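Long-range contacts in glycoside Hydrolase (PDB 5T3B), which is a family 50 glycoside hydrolase of a human gut bacterium that probably cleaves polysaccharides, perhaps of the agarose type attacked by its relatives: residues Asp252-Phe257 and Arg336-Pro341; Gly261-Asp266 and Glu301-Phe306; Glu305-Cys310 and Lys342-Ile347. One frame throughout, in Å; residues are numbered along the deposited sequence.

Interaction 1: Asp252-Phe257 and Arg336-Pro341; sequences DNEIDF and RLHSLP. With EDO (1,2-ethanediol), chain D.
E254 lies across one face of the H338 imidazole and, through its backbone, pairs with R336. Its first torsion (chi1 -55°) sets CG beside the backbone N, and the extended chain then runs over the ring. CB sits almost squarely above the ring centroid at 3.5 Å, a CH-pi contact. CG passes over H338 CG, and CD lies 3.5 Å from H338 CD2. The carboxylate is stacked on the imidazole, the two planes 18° apart. At the tip, OE1 and OE2 accept from O2 and O1 of an ethanediol, E254 OE1 to O2 being 2.6 Å. S339 CB covers the other face of H338, so the ring is held between two side chains of different segments. At its edge, a water hydrogen-bonded to H338 ND1 donates to I255 O. E254 N donates to R336 O at 3.0 Å. Beside this, R336 NE gives N253 OD1 a 2.8 Å bond, lying in the guanidinium plane yet 43° above the amide carbonyl plane. N361 donates to N253 OD1 as well as to E254 OE2. N253-E254 matches the Asn-Glu pair found at the end of the fourth barrel strand in clan GH-A, to which family 50 belongs, so the contact probably borders the active site; the ethanediol is consistent with a pocket. Farther along, F257 CB packs on P341 CG at 3.7 Å. Both segments are loops. I347 of helix 345-354 touches F257, L337 and P341, helix 300-324 adds A311, Y314 and Y315, and E389 of strand 385-394 pairs with R336.

Interaction 2: Gly261-Asp266 and Glu301-Phe306; sequences GNRLLD and ELNNEF
N303 reaches from helix 300-324 to the first turn of helix 264-269, where its OD1 accepts from L265 N. The bond is short, 2.8 Å, and nearly straight, with an N-H...O angle of 172°. CG of N303 stands opposite its own backbone N (chi1 -180°), which carries the amide outward from the helix to this meeting. N303 ND2 is hydrogen-bonded to S258 OG, so both ends of the amide are engaged and its flip is fixed. The oxygen thus meets a backbone N-H at the start of a helix, where the preceding turn supplies no carbonyl, and its partial negative charge probably suits the helix dipole. R263, at the N-cap position, lays its aliphatic part along the same amide: R263 CB is 3.6 Å from N303 CG, and CG of R263 lies beside N303 ND2. The arginine chain then bends at chi3 and brings the guanidinium side-on to D266 in a salt bridge. D266 OD2 accepts from both R263 NE and R263 NH2, the latter at 3.0 Å, and NH2 also reaches OD1. D300 takes NH1 in a second salt bridge. L265, with CG beside its carbonyl carbon, sends its two methyls to different neighbours. CD1 rests over one face of the F306 ring, 4.0 Å from the centroid but displaced toward the rim, while L265 CD2 lies 4.2 Å from L302 CB. L264 CD2 touches the same ring obliquely. The core continues beyond the pair: F306 meets the rings of F268 and F285, and L265 also touches A282, F285 and M286 of helix 277-288, so that helices 264-269, 277-288 and 300-324 share one apolar cluster.

Interaction 3: Glu305-Cys310 and Lys342-Ile347; sequences EFAGIC and KYNSYI. With EDO (1,2-ethanediol), chain L.
The N-terminal turn of helix 345-354 packs against helix 300-324 here, with a glycine at the closest backbone approach and N344 as the N-cap of the helix. G308 has no side chain, and Y346 CB comes to 3.8 Å from G308 CA. The Y346 ring extends from there along the helix and turns one face to E305, whose CA lies over the ring centre, 3.8 Å from the centroid, as a CH-pi contact. E305 CB and CG run on past the far part of the ring; G308 thus meets Y346 CB, and E305 the ring. The polar tips go elsewhere: Y346 OH bonds to E301, and the E305 carboxylate pairs with K289. Beside this, I347 CD1 meets A307 CB at 4.1 Å, and A307 CB also touches N344 ND2 at 3.7 Å. With CG anti to its backbone N (chi1 180°), the N344 amide places OD1 to accept from Y346 N two residues on, at 2.9 Å, the capping bond. ND2 of that amide is given to N304 O in the facing helix. Next to the cap, an ethanediol O2 accepts from S345 N at 3.0 Å and donates to Y343 O, and O1 bonds with S345 OG. No hydrogen bond joins the two segments themselves. Apolar packing on a small-residue surface therefore holds G308, A307 and the tyrosine together, while N344 settles one polar helix start with OD1 and ties it to the neighbouring helix through ND2.

How the interactions relate
The three contacts lie on the same side of the chain's centre and form one continuous packed region. Centres of interactions 2 and 3 are about 9 Å apart, of 1 and 3 about 11 Å, and of 1 and 2 about 14 Å. Interactions 2 and 3 both use helix 300-324, sharing E305 and F306, and L264 CD2 packs on C310 SG between them. Along the chain, interaction 2 falls wholly between the two segments of interaction 1, whereas 1 and 3 alternate. F257 meets L264, A307 and I347, linking all three. The loops of interaction 1, probably near the active site, are thus backed by helices 264-269, 300-324 and 345-354.

Interaction 1: Asp252-Phe257 and Arg336-Pro341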
# COMPACT_ATOMS: atom_id res chain seq x y z
N ASP A 252 -1.34 -1.48 -11.11
CA ASP A 252 -0.14 -0.77 -11.48
C ASP A 252 0.50 -0.33 -10.19
O ASP A 252 0.00 -0.59 -9.09
CB ASP A 252 -0.43 0.37 -12.45
CG ASP A 252 -0.36 -0.00 -13.90
OD1 ASP A 252 0.68 -0.49 -14.36
OD2 ASP A 252 -1.33 0.23 -14.71
N ASN A 253 1.65 0.35 -10.34
CA ASN A 253 2.40 0.82 -9.20
C ASN A 253 3.01 2.18 -9.51
O ASN A 253 3.77 2.30 -10.48
CB ASN A 253 3.52 -0.12 -8.86
CG ASN A 253 4.33 0.28 -7.63
OD1 ASN A 253 3.82 0.54 -6.55
ND2 ASN A 253 5.64 0.34 -7.83
N GLU A 254 2.66 3.22 -8.73
CA GLU A 254 3.32 4.52 -8.91
C GLU A 254 3.25 5.05 -10.33
O GLU A 254 4.25 5.48 -10.91
CB GLU A 254 4.75 4.47 -8.40
CG GLU A 254 4.89 4.02 -6.95
CD GLU A 254 6.19 4.37 -6.29
OE1 GLU A 254 7.20 4.56 -7.03
OE2 GLU A 254 6.17 4.39 -5.04
N ILE A 255 2.03 5.12 -10.86
CA ILE A 255 1.84 5.76 -12.14
C ILE A 255 2.19 7.26 -12.02
O ILE A 255 1.76 7.92 -11.10
CB ILE A 255 0.36 5.62 -12.57
CG1 ILE A 255 -0.03 4.15 -12.77
CG2 ILE A 255 0.08 6.41 -13.83
CD1 ILE A 255 -1.53 3.95 -12.93
N ASP A 256 2.91 7.75 -13.03
CA ASP A 256 3.19 9.18 -13.05
C ASP A 256 1.95 9.91 -13.56
O ASP A 256 1.50 9.76 -14.66
CB ASP A 256 4.38 9.40 -13.96
CG ASP A 256 4.77 10.80 -14.18
OD1 ASP A 256 4.04 11.75 -13.84
OD2 ASP A 256 5.94 10.98 -14.69
N PHE A 257 1.37 10.69 -12.69
CA PHE A 257 0.23 11.56 -13.04
C PHE A 257 0.59 12.98 -12.84
O PHE A 257 -0.30 13.82 -12.65
CB PHE A 257 -1.00 11.35 -12.14
CG PHE A 257 -1.72 10.07 -12.28
CD1 PHE A 257 -2.85 9.99 -13.15
CD2 PHE A 257 -1.57 9.05 -11.38
CE1 PHE A 257 -3.57 8.82 -13.16
CE2 PHE A 257 -2.32 7.89 -11.43
CZ PHE A 257 -3.33 7.79 -12.33
N ARG A 336 -1.57 2.21 -6.32
CA ARG A 336 -0.41 2.48 -5.47
C ARG A 336 0.13 3.89 -5.76
O ARG A 336 1.18 4.08 -6.32
CB ARG A 336 0.62 1.37 -5.59
CG ARG A 336 0.02 -0.02 -5.48
CD ARG A 336 0.93 -1.13 -5.94
NE ARG A 336 2.12 -1.20 -5.13
CZ ARG A 336 2.16 -1.81 -3.96
NH1 ARG A 336 3.27 -1.77 -3.22
NH2 ARG A 336 1.16 -2.55 -3.53
N LEU A 337 -0.71 4.87 -5.39
CA LEU A 337 -0.42 6.27 -5.64
C LEU A 337 0.73 6.68 -4.79
O LEU A 337 0.97 6.15 -3.71
CB LEU A 337 -1.66 7.13 -5.29
CG LEU A 337 -2.87 6.90 -6.23
CD1 LEU A 337 -4.13 7.41 -5.59
CD2 LEU A 337 -2.64 7.58 -7.58
N HIS A 338 1.48 7.70 -5.25
CA HIS A 338 2.69 8.10 -4.58
C HIS A 338 2.92 9.58 -4.83
O HIS A 338 2.07 10.26 -5.41
CB HIS A 338 3.89 7.24 -5.01
CG HIS A 338 4.40 7.59 -6.35
ND1 HIS A 338 3.58 7.78 -7.44
CD2 HIS A 338 5.66 7.79 -6.79
CE1 HIS A 338 4.31 8.11 -8.48
NE2 HIS A 338 5.59 8.13 -8.11
N SER A 339 4.09 10.08 -4.39
CA SER A 339 4.61 11.36 -4.89
C SER A 339 3.55 12.46 -4.80
O SER A 339 2.84 12.60 -3.79
CB SER A 339 5.23 11.13 -6.33
OG SER A 339 5.74 12.31 -6.94
N LEU A 340 3.46 13.23 -5.87
CA LEU A 340 2.43 14.27 -6.00
C LEU A 340 1.00 13.73 -6.25
O LEU A 340 0.04 14.29 -5.71
CB LEU A 340 2.82 15.29 -7.04
CG LEU A 340 4.10 16.03 -6.85
CD1 LEU A 340 4.33 16.98 -7.98
CD2 LEU A 340 4.01 16.78 -5.57
N PRO A 341 0.88 12.62 -7.01
CA PRO A 341 -0.50 12.19 -7.32
C PRO A 341 -1.35 11.90 -6.10
O PRO A 341 -2.55 12.17 -6.12
CB PRO A 341 -0.29 10.97 -8.17
CG PRO A 341 0.95 11.29 -8.95
CD PRO A 341 1.83 11.98 -7.94
C1 EDO D . 8.91 6.44 -3.90
O1 EDO D . 7.53 6.58 -4.14
C2 EDO D . 9.74 6.64 -5.14
O2 EDO D . 9.43 5.53 -6.01
O HOH W 1 -0.41 4.99 -9.18
O HOH W 2 0.93 7.39 -8.52

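Interaction 2: Gly261-Asp266 and Glu301-Phe306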
# COMPACT_ATOMS: atom_id res chain seq x y z
N GLY A 261 8.70 18.89 -10.90
CA GLY A 261 9.32 19.43 -12.14
C GLY A 261 8.68 19.09 -13.47
O GLY A 261 9.09 19.66 -14.45
N ASN A 262 7.61 18.26 -13.51
CA ASN A 262 6.95 18.05 -14.75
C ASN A 262 5.48 17.73 -14.62
O ASN A 262 5.07 16.61 -14.26
CB ASN A 262 7.62 16.89 -15.48
CG ASN A 262 8.79 17.30 -16.40
OD1 ASN A 262 9.82 16.72 -16.27
ND2 ASN A 262 8.60 18.24 -17.36
N ARG A 263 4.69 18.72 -14.94
CA ARG A 263 3.27 18.47 -14.93
C ARG A 263 2.84 17.59 -16.11
O ARG A 263 3.33 17.70 -17.24
CB ARG A 263 2.58 19.75 -15.05
CG ARG A 263 2.80 20.63 -13.86
CD ARG A 263 1.91 21.86 -13.85
NE ARG A 263 2.08 22.71 -15.02
CZ ARG A 263 1.76 24.01 -15.10
NH1 ARG A 263 1.23 24.71 -14.07
NH2 ARG A 263 1.95 24.60 -16.25
N LEU A 264 1.83 16.79 -15.86
CA LEU A 264 1.30 15.86 -16.84
C LEU A 264 0.74 16.57 -18.06
O LEU A 264 1.06 16.22 -19.20
CB LEU A 264 0.24 14.93 -16.21
CG LEU A 264 -0.18 13.78 -17.10
CD1 LEU A 264 0.87 12.73 -17.26
CD2 LEU A 264 -1.43 13.15 -16.52
N LEU A 265 -0.09 17.55 -17.80
CA LEU A 265 -0.81 18.23 -18.90
C LEU A 265 0.20 18.96 -19.80
O LEU A 265 0.14 18.83 -21.03
CB LEU A 265 -1.88 19.18 -18.36
CG LEU A 265 -2.69 20.00 -19.34
CD1 LEU A 265 -3.27 19.10 -20.41
CD2 LEU A 265 -3.76 20.76 -18.57
N ASP A 266 1.20 19.61 -19.22
CA ASP A 266 2.26 20.25 -20.01
C ASP A 266 2.98 19.26 -20.93
O ASP A 266 3.16 19.50 -22.14
CB ASP A 266 3.33 20.87 -19.13
CG ASP A 266 2.86 22.07 -18.36
OD1 ASP A 266 1.71 22.49 -18.47
OD2 ASP A 266 3.71 22.61 -17.62
N GLU A 301 -4.05 24.02 -11.32
CA GLU A 301 -5.46 23.56 -11.25
C GLU A 301 -5.90 22.78 -12.45
O GLU A 301 -6.51 21.72 -12.34
CB GLU A 301 -6.40 24.73 -10.95
CG GLU A 301 -7.79 24.29 -10.55
CD GLU A 301 -7.84 23.46 -9.23
OE1 GLU A 301 -6.85 23.44 -8.48
OE2 GLU A 301 -8.89 22.88 -8.93
N LEU A 302 -5.58 23.30 -13.63
CA LEU A 302 -5.91 22.62 -14.87
C LEU A 302 -5.19 21.31 -15.01
O LEU A 302 -5.76 20.30 -15.39
CB LEU A 302 -5.66 23.51 -16.09
CG LEU A 302 -6.62 24.67 -16.30
CD1 LEU A 302 -6.07 25.51 -17.45
CD2 LEU A 302 -8.03 24.15 -16.62
N ASN A 303 -3.92 21.33 -14.70
CA ASN A 303 -3.11 20.11 -14.66
C ASN A 303 -3.72 19.06 -13.72
O ASN A 303 -3.89 17.92 -14.11
CB ASN A 303 -1.67 20.38 -14.28
CG ASN A 303 -0.87 19.09 -14.26
OD1 ASN A 303 -0.77 18.37 -15.24
ND2 ASN A 303 -0.33 18.78 -13.09
N ASN A 304 -4.08 19.49 -12.53
CA ASN A 304 -4.59 18.57 -11.54
C ASN A 304 -5.90 18.00 -12.00
O ASN A 304 -6.12 16.78 -11.85
CB ASN A 304 -4.69 19.22 -10.18
CG ASN A 304 -3.35 19.48 -9.57
OD1 ASN A 304 -2.31 18.96 -10.01
ND2 ASN A 304 -3.32 20.40 -8.64
N GLU A 305 -6.80 18.83 -12.54
CA GLU A 305 -8.05 18.34 -13.08
C GLU A 305 -7.85 17.37 -14.22
O GLU A 305 -8.50 16.31 -14.27
CB GLU A 305 -8.92 19.51 -13.55
CG GLU A 305 -10.29 19.03 -13.94
CD GLU A 305 -11.24 20.14 -14.35
OE1 GLU A 305 -10.85 21.33 -14.25
OE2 GLU A 305 -12.37 19.81 -14.82
N PHE A 306 -6.94 17.69 -15.12
CA PHE A 306 -6.66 16.79 -16.25
C PHE A 306 -6.13 15.44 -15.77
O PHE A 306 -6.55 14.40 -16.27
CB PHE A 306 -5.70 17.44 -17.26
CG PHE A 306 -5.39 16.56 -18.41
CD1 PHE A 306 -6.33 16.33 -19.38
CD2 PHE A 306 -4.19 15.91 -18.48
CE1 PHE A 306 -6.05 15.44 -20.43
CE2 PHE A 306 -3.91 15.00 -19.48
CZ PHE A 306 -4.81 14.80 -20.49

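Interaction 3: Glu305-Cys310 and Lys342-Ile347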
# COMPACT_ATOMS: atom_id res chain seq x y z
N GLU A 305 -6.80 18.83 -12.54
CA GLU A 305 -8.05 18.34 -13.08
C GLU A 305 -7.85 17.37 -14.22
O GLU A 305 -8.50 16.31 -14.27
CB GLU A 305 -8.92 19.51 -13.55
CG GLU A 305 -10.29 19.03 -13.94
CD GLU A 305 -11.24 20.14 -14.35
OE1 GLU A 305 -10.85 21.33 -14.25
OE2 GLU A 305 -12.37 19.81 -14.82
N PHE A 306 -6.94 17.69 -15.12
CA PHE A 306 -6.66 16.79 -16.25
C PHE A 306 -6.13 15.44 -15.77
O PHE A 306 -6.55 14.40 -16.27
CB PHE A 306 -5.70 17.44 -17.26
CG PHE A 306 -5.39 16.56 -18.41
CD1 PHE A 306 -6.33 16.33 -19.38
CD2 PHE A 306 -4.19 15.91 -18.48
CE1 PHE A 306 -6.05 15.44 -20.43
CE2 PHE A 306 -3.91 15.00 -19.48
CZ PHE A 306 -4.81 14.80 -20.49
N ALA A 307 -5.19 15.47 -14.81
CA ALA A 307 -4.72 14.24 -14.23
C ALA A 307 -5.87 13.40 -13.64
O ALA A 307 -5.88 12.18 -13.72
CB ALA A 307 -3.62 14.55 -13.20
N GLY A 308 -6.82 14.07 -12.99
CA GLY A 308 -8.02 13.43 -12.49
C GLY A 308 -8.85 12.76 -13.57
O GLY A 308 -9.42 11.70 -13.35
N ILE A 309 -8.99 13.40 -14.74
CA ILE A 309 -9.70 12.81 -15.87
C ILE A 309 -8.98 11.55 -16.34
O ILE A 309 -9.61 10.51 -16.59
CB ILE A 309 -9.86 13.82 -17.06
CG1 ILE A 309 -10.85 14.90 -16.62
CG2 ILE A 309 -10.25 13.09 -18.32
CD1 ILE A 309 -10.82 16.08 -17.51
N CYS A 310 -7.66 11.61 -16.39
CA CYS A 310 -6.89 10.43 -16.72
C CYS A 310 -7.13 9.29 -15.73
O CYS A 310 -7.35 8.14 -16.09
CB CYS A 310 -5.37 10.78 -16.73
SG CYS A 310 -4.84 11.89 -17.99
N LYS A 342 -0.77 11.33 -5.04
CA LYS A 342 -1.55 11.03 -3.85
C LYS A 342 -2.18 12.26 -3.16
O LYS A 342 -3.09 12.13 -2.38
CB LYS A 342 -0.78 10.20 -2.86
CG LYS A 342 0.32 10.95 -2.16
CD LYS A 342 1.07 10.14 -1.09
CE LYS A 342 2.16 10.92 -0.36
NZ LYS A 342 3.28 11.23 -1.25
N TYR A 343 -1.63 13.44 -3.46
CA TYR A 343 -2.14 14.65 -2.90
C TYR A 343 -3.13 15.36 -3.79
O TYR A 343 -3.71 16.37 -3.43
CB TYR A 343 -0.98 15.63 -2.56
CG TYR A 343 -0.05 15.16 -1.45
CD1 TYR A 343 -0.51 14.98 -0.16
CD2 TYR A 343 1.29 14.96 -1.69
CE1 TYR A 343 0.35 14.57 0.86
CE2 TYR A 343 2.17 14.60 -0.68
CZ TYR A 343 1.71 14.39 0.59
OH TYR A 343 2.60 14.03 1.60
N ASN A 344 -3.34 14.84 -4.99
CA ASN A 344 -4.25 15.49 -5.95
C ASN A 344 -5.66 15.07 -5.69
O ASN A 344 -6.01 13.93 -5.96
CB ASN A 344 -3.78 15.11 -7.37
CG ASN A 344 -4.62 15.70 -8.47
OD1 ASN A 344 -5.70 16.19 -8.24
ND2 ASN A 344 -4.14 15.62 -9.69
N SER A 345 -6.49 15.99 -5.20
CA SER A 345 -7.84 15.68 -4.83
C SER A 345 -8.64 15.13 -5.99
O SER A 345 -9.56 14.38 -5.77
CB SER A 345 -8.55 16.89 -4.25
OG SER A 345 -8.59 17.96 -5.16
N TYR A 346 -8.33 15.56 -7.24
CA TYR A 346 -9.08 15.04 -8.36
C TYR A 346 -8.82 13.56 -8.61
O TYR A 346 -9.69 12.82 -9.06
CB TYR A 346 -8.81 15.81 -9.65
CG TYR A 346 -9.26 17.24 -9.61
CD1 TYR A 346 -10.57 17.57 -9.95
CD2 TYR A 346 -8.41 18.26 -9.30
CE1 TYR A 346 -10.99 18.89 -9.96
CE2 TYR A 346 -8.80 19.59 -9.32
CZ TYR A 346 -10.10 19.89 -9.63
OH TYR A 346 -10.49 21.18 -9.63
N ILE A 347 -7.58 13.13 -8.36
CA ILE A 347 -7.22 11.71 -8.53
C ILE A 347 -7.86 10.89 -7.39
O ILE A 347 -8.40 9.82 -7.62
CB ILE A 347 -5.71 11.54 -8.56
CG1 ILE A 347 -5.14 12.15 -9.83
CG2 ILE A 347 -5.31 10.07 -8.46
CD1 ILE A 347 -3.67 12.11 -9.93
C1 EDO L . -6.33 19.70 -6.70
O1 EDO L . -7.21 20.43 -5.86
C2 EDO L . -5.08 19.59 -5.88
O2 EDO L . -5.25 18.66 -4.83